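Uroporphyrinogen III synthase (Thermus thermophilus, PDB 1WCW) probably acts as a uroporphyrinogen-III synthase, closing linear hydroxymethylbilane with inversion of its last pyrrole ring on the way to haem and related tetrapyrroles. Local coordinates at residues V133-L138 with R156-M161. Sequence-based numbering, arbitrary orientation.
Sequences VAALQL and RVLPLM
Ala134 and Leu136 of 133-138 and Leu158 and Leu160 of 156-161 trade backbone hydrogen bonds in parallel register. Ala134 N gives its hydrogen to Arg156 O at 2.8 Å, Leu158 N returns one to Ala134 O, and the pattern runs on through Leu136 to Leu138 N, 2.9 Å from Leu160 O. CA-H...O contacts fill in between, such as Ala135 CA to Leu158 O. Among the apolar side chains, Val133 CG1 lies 3.9 Å from Leu158 CB and Ala135 CB meets Leu160 CD1 at 3.8 Å, on the face covered by helix 50-57. Leu136 CB and Val157 CG1 touch on the other face, under helix 144-152. Past the end of strand 133-137, Leu138 CD1 rests on Pro159 CB at 3.8 Å. Arg156, exposed at the Val133 end, runs alongside Val133; a bend at chi3 (58°) turns NE back toward it, and Val133 CG2 lies at the guanidinium edge. An alanine at Val133 would probably leave gaps beside Leu158 CB and at the guanidinium edge. Strand 132-137, helix 144-152 and strand 155-167 form a beta-alpha-beta crossover in one of the two alpha/beta domains of the uroporphyrinogen-III synthase fold, and this pairing joins its parallel strands.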
ATOM      1  N   VAL A 133      16.073 -19.800  -5.740  1.00 15.43           N
ATOM      2  CA  VAL A 133      15.720 -18.411  -6.074  1.00 15.19           C
ATOM      3  C   VAL A 133      14.307 -18.048  -5.658  1.00 10.84           C
ATOM      4  O   VAL A 133      13.403 -18.856  -5.887  1.00 12.22           O
ATOM      5  CB  VAL A 133      15.846 -18.200  -7.581  1.00 17.95           C
ATOM      6  CG1 VAL A 133      15.482 -16.766  -7.909  1.00 17.93           C
ATOM      7  CG2 VAL A 133      17.262 -18.533  -7.996  1.00 24.90           C
ATOM      8  N   ALA A 134      14.205 -16.901  -5.038  1.00 11.47           N
ATOM      9  CA  ALA A 134      12.903 -16.349  -4.618  1.00 10.04           C
ATOM     10  C   ALA A 134      12.671 -15.062  -5.398  1.00 11.03           C
ATOM     11  O   ALA A 134      13.390 -14.071  -5.246  1.00 13.42           O
ATOM     12  CB  ALA A 134      12.881 -16.047  -3.100  1.00 12.09           C
ATOM     13  N   ALA A 135      11.613 -15.047  -6.177  1.00  9.77           N
ATOM     14  CA  ALA A 135      11.222 -13.872  -6.949  1.00  8.88           C
ATOM     15  C   ALA A 135      10.308 -13.049  -6.065  1.00  9.68           C
ATOM     16  O   ALA A 135       9.354 -13.591  -5.465  1.00 12.66           O
ATOM     17  CB  ALA A 135      10.468 -14.307  -8.176  1.00 11.65           C
ATOM     18  N   LEU A 136      10.600 -11.773  -5.915  1.00  9.20           N
ATOM     19  CA  LEU A 136       9.841 -10.894  -5.045  1.00  8.52           C
ATOM     20  C   LEU A 136       9.279  -9.759  -5.886  1.00  8.30           C
ATOM     21  O   LEU A 136      10.058  -8.965  -6.472  1.00  9.77           O
ATOM     22  CB  LEU A 136      10.789 -10.373  -3.939  1.00 10.37           C
ATOM     23  CG  LEU A 136      10.216  -9.277  -3.073  1.00 11.08           C
ATOM     24  CD1 LEU A 136       9.015  -9.716  -2.297  1.00 13.49           C
ATOM     25  CD2 LEU A 136      11.274  -8.877  -2.120  1.00 11.87           C
ATOM     26  N   GLN A 137       7.979  -9.627  -5.945  1.00  8.42           N
ATOM     27  CA  GLN A 137       7.371  -8.528  -6.684  1.00  6.79           C
ATOM     28  C   GLN A 137       7.240  -7.330  -5.749  1.00  8.93           C
ATOM     29  O   GLN A 137       6.642  -7.429  -4.665  1.00  9.77           O
ATOM     30  CB  GLN A 137       5.996  -8.967  -7.150  1.00  9.87           C
ATOM     31  CG  GLN A 137       5.164  -7.857  -7.834  1.00 10.33           C
ATOM     32  CD  GLN A 137       4.184  -7.196  -6.861  1.00  9.12           C
ATOM     33  OE1 GLN A 137       4.137  -5.948  -6.743  1.00 12.11           O
ATOM     34  NE2 GLN A 137       3.422  -7.976  -6.218  1.00  6.73           N
ATOM     35  N   LEU A 138       7.811  -6.192  -6.161  1.00 10.05           N
ATOM     36  CA  LEU A 138       7.860  -4.920  -5.423  1.00 11.56           C
ATOM     37  C   LEU A 138       7.031  -3.865  -6.142  1.00 10.57           C
ATOM     38  O   LEU A 138       6.498  -4.061  -7.250  1.00 11.09           O
ATOM     39  CB  LEU A 138       9.305  -4.505  -5.429  1.00 14.37           C
ATOM     40  CG  LEU A 138      10.259  -5.496  -4.773  1.00 16.68           C
ATOM     41  CD1 LEU A 138      11.725  -5.116  -5.085  1.00 22.12           C
ATOM     42  CD2 LEU A 138       9.986  -5.520  -3.248  1.00 19.42           C
ATOM     43  N   ARG A 156      18.366 -16.794  -3.088  1.00 15.76           N
ATOM     44  CA  ARG A 156      18.865 -15.639  -3.812  1.00 14.33           C
ATOM     45  C   ARG A 156      17.565 -14.831  -4.206  1.00 13.30           C
ATOM     46  O   ARG A 156      16.631 -15.446  -4.786  1.00 16.00           O
ATOM     47  CB  ARG A 156      19.560 -16.038  -5.084  1.00 16.87           C
ATOM     48  CG  ARG A 156      20.066 -14.840  -5.913  1.00 23.66           C
ATOM     49  CD  ARG A 156      20.869 -15.319  -7.152  1.00 32.95           C
ATOM     50  NE  ARG A 156      20.071 -16.192  -8.021  1.00 43.96           N
ATOM     51  CZ  ARG A 156      20.520 -16.885  -9.069  1.00 44.48           C
ATOM     52  NH1 ARG A 156      19.676 -17.631  -9.782  1.00 47.06           N
ATOM     53  NH2 ARG A 156      21.805 -16.852  -9.410  1.00 53.65           N
ATOM     54  N   VAL A 157      17.548 -13.544  -3.962  1.00 12.31           N
ATOM     55  CA  VAL A 157      16.348 -12.726  -4.267  1.00 11.99           C
ATOM     56  C   VAL A 157      16.384 -12.190  -5.692  1.00 13.01           C
ATOM     57  O   VAL A 157      17.417 -11.633  -6.116  1.00 17.94           O
ATOM     58  CB  VAL A 157      16.180 -11.575  -3.278  1.00 16.92           C
ATOM     59  CG1 VAL A 157      14.957 -10.693  -3.667  1.00 15.19           C
ATOM     60  CG2 VAL A 157      15.935 -12.146  -1.881  1.00 19.59           C
ATOM     61  N   LEU A 158      15.287 -12.385  -6.449  1.00 12.42           N
ATOM     62  CA  LEU A 158      15.149 -11.862  -7.826  1.00 12.52           C
ATOM     63  C   LEU A 158      14.045 -10.798  -7.704  1.00 12.64           C
ATOM     64  O   LEU A 158      12.890 -11.121  -7.612  1.00 12.08           O
ATOM     65  CB  LEU A 158      14.775 -13.015  -8.744  1.00 11.88           C
ATOM     66  CG  LEU A 158      14.328 -12.576 -10.154  1.00 15.10           C
ATOM     67  CD1 LEU A 158      15.523 -11.977 -10.928  1.00 22.32           C
ATOM     68  CD2 LEU A 158      13.787 -13.763 -10.849  1.00 16.01           C
ATOM     69  N   PRO A 159      14.399  -9.513  -7.653  1.00 11.17           N
ATOM     70  CA  PRO A 159      13.393  -8.483  -7.514  1.00 11.16           C
ATOM     71  C   PRO A 159      12.674  -8.240  -8.842  1.00 10.51           C
ATOM     72  O   PRO A 159      13.337  -8.237  -9.897  1.00 12.85           O
ATOM     73  CB  PRO A 159      14.209  -7.274  -7.064  1.00 15.41           C
ATOM     74  CG  PRO A 159      15.532  -7.503  -7.784  1.00 18.52           C
ATOM     75  CD  PRO A 159      15.780  -8.956  -7.720  1.00 17.12           C
ATOM     76  N   LEU A 160      11.383  -7.958  -8.790  1.00 10.55           N
ATOM     77  CA  LEU A 160      10.616  -7.621 -10.001  1.00 10.39           C
ATOM     78  C   LEU A 160       9.775  -6.437  -9.653  1.00 10.82           C
ATOM     79  O   LEU A 160       8.898  -6.531  -8.828  1.00 13.89           O
ATOM     80  CB  LEU A 160       9.703  -8.781 -10.401  1.00 13.49           C
ATOM     81  CG  LEU A 160      10.431 -10.090 -10.789  1.00 12.20           C
ATOM     82  CD1 LEU A 160       9.631 -11.277 -10.294  1.00 18.81           C
ATOM     83  CD2 LEU A 160      10.571 -10.193 -12.308  1.00 19.60           C
ATOM     84  N   MET A 161      10.036  -5.289 -10.293  1.00 10.98           N
ATOM     85  CA  MET A 161       9.304  -4.063  -9.962  1.00 13.15           C
ATOM     86  C   MET A 161       8.608  -3.569 -11.210  1.00 10.06           C
ATOM     87  O   MET A 161       9.190  -2.714 -11.973  1.00 13.59           O
ATOM     88  CB  MET A 161      10.305  -3.073  -9.397  1.00 14.41           C
ATOM     89  CG  MET A 161       9.629  -1.836  -8.868  1.00 15.22           C
ATOM     90  SD  MET A 161      10.841  -0.559  -8.312  1.00 22.37           S
ATOM     91  CE  MET A 161      11.535  -1.417  -6.959  1.00 27.75           C
TER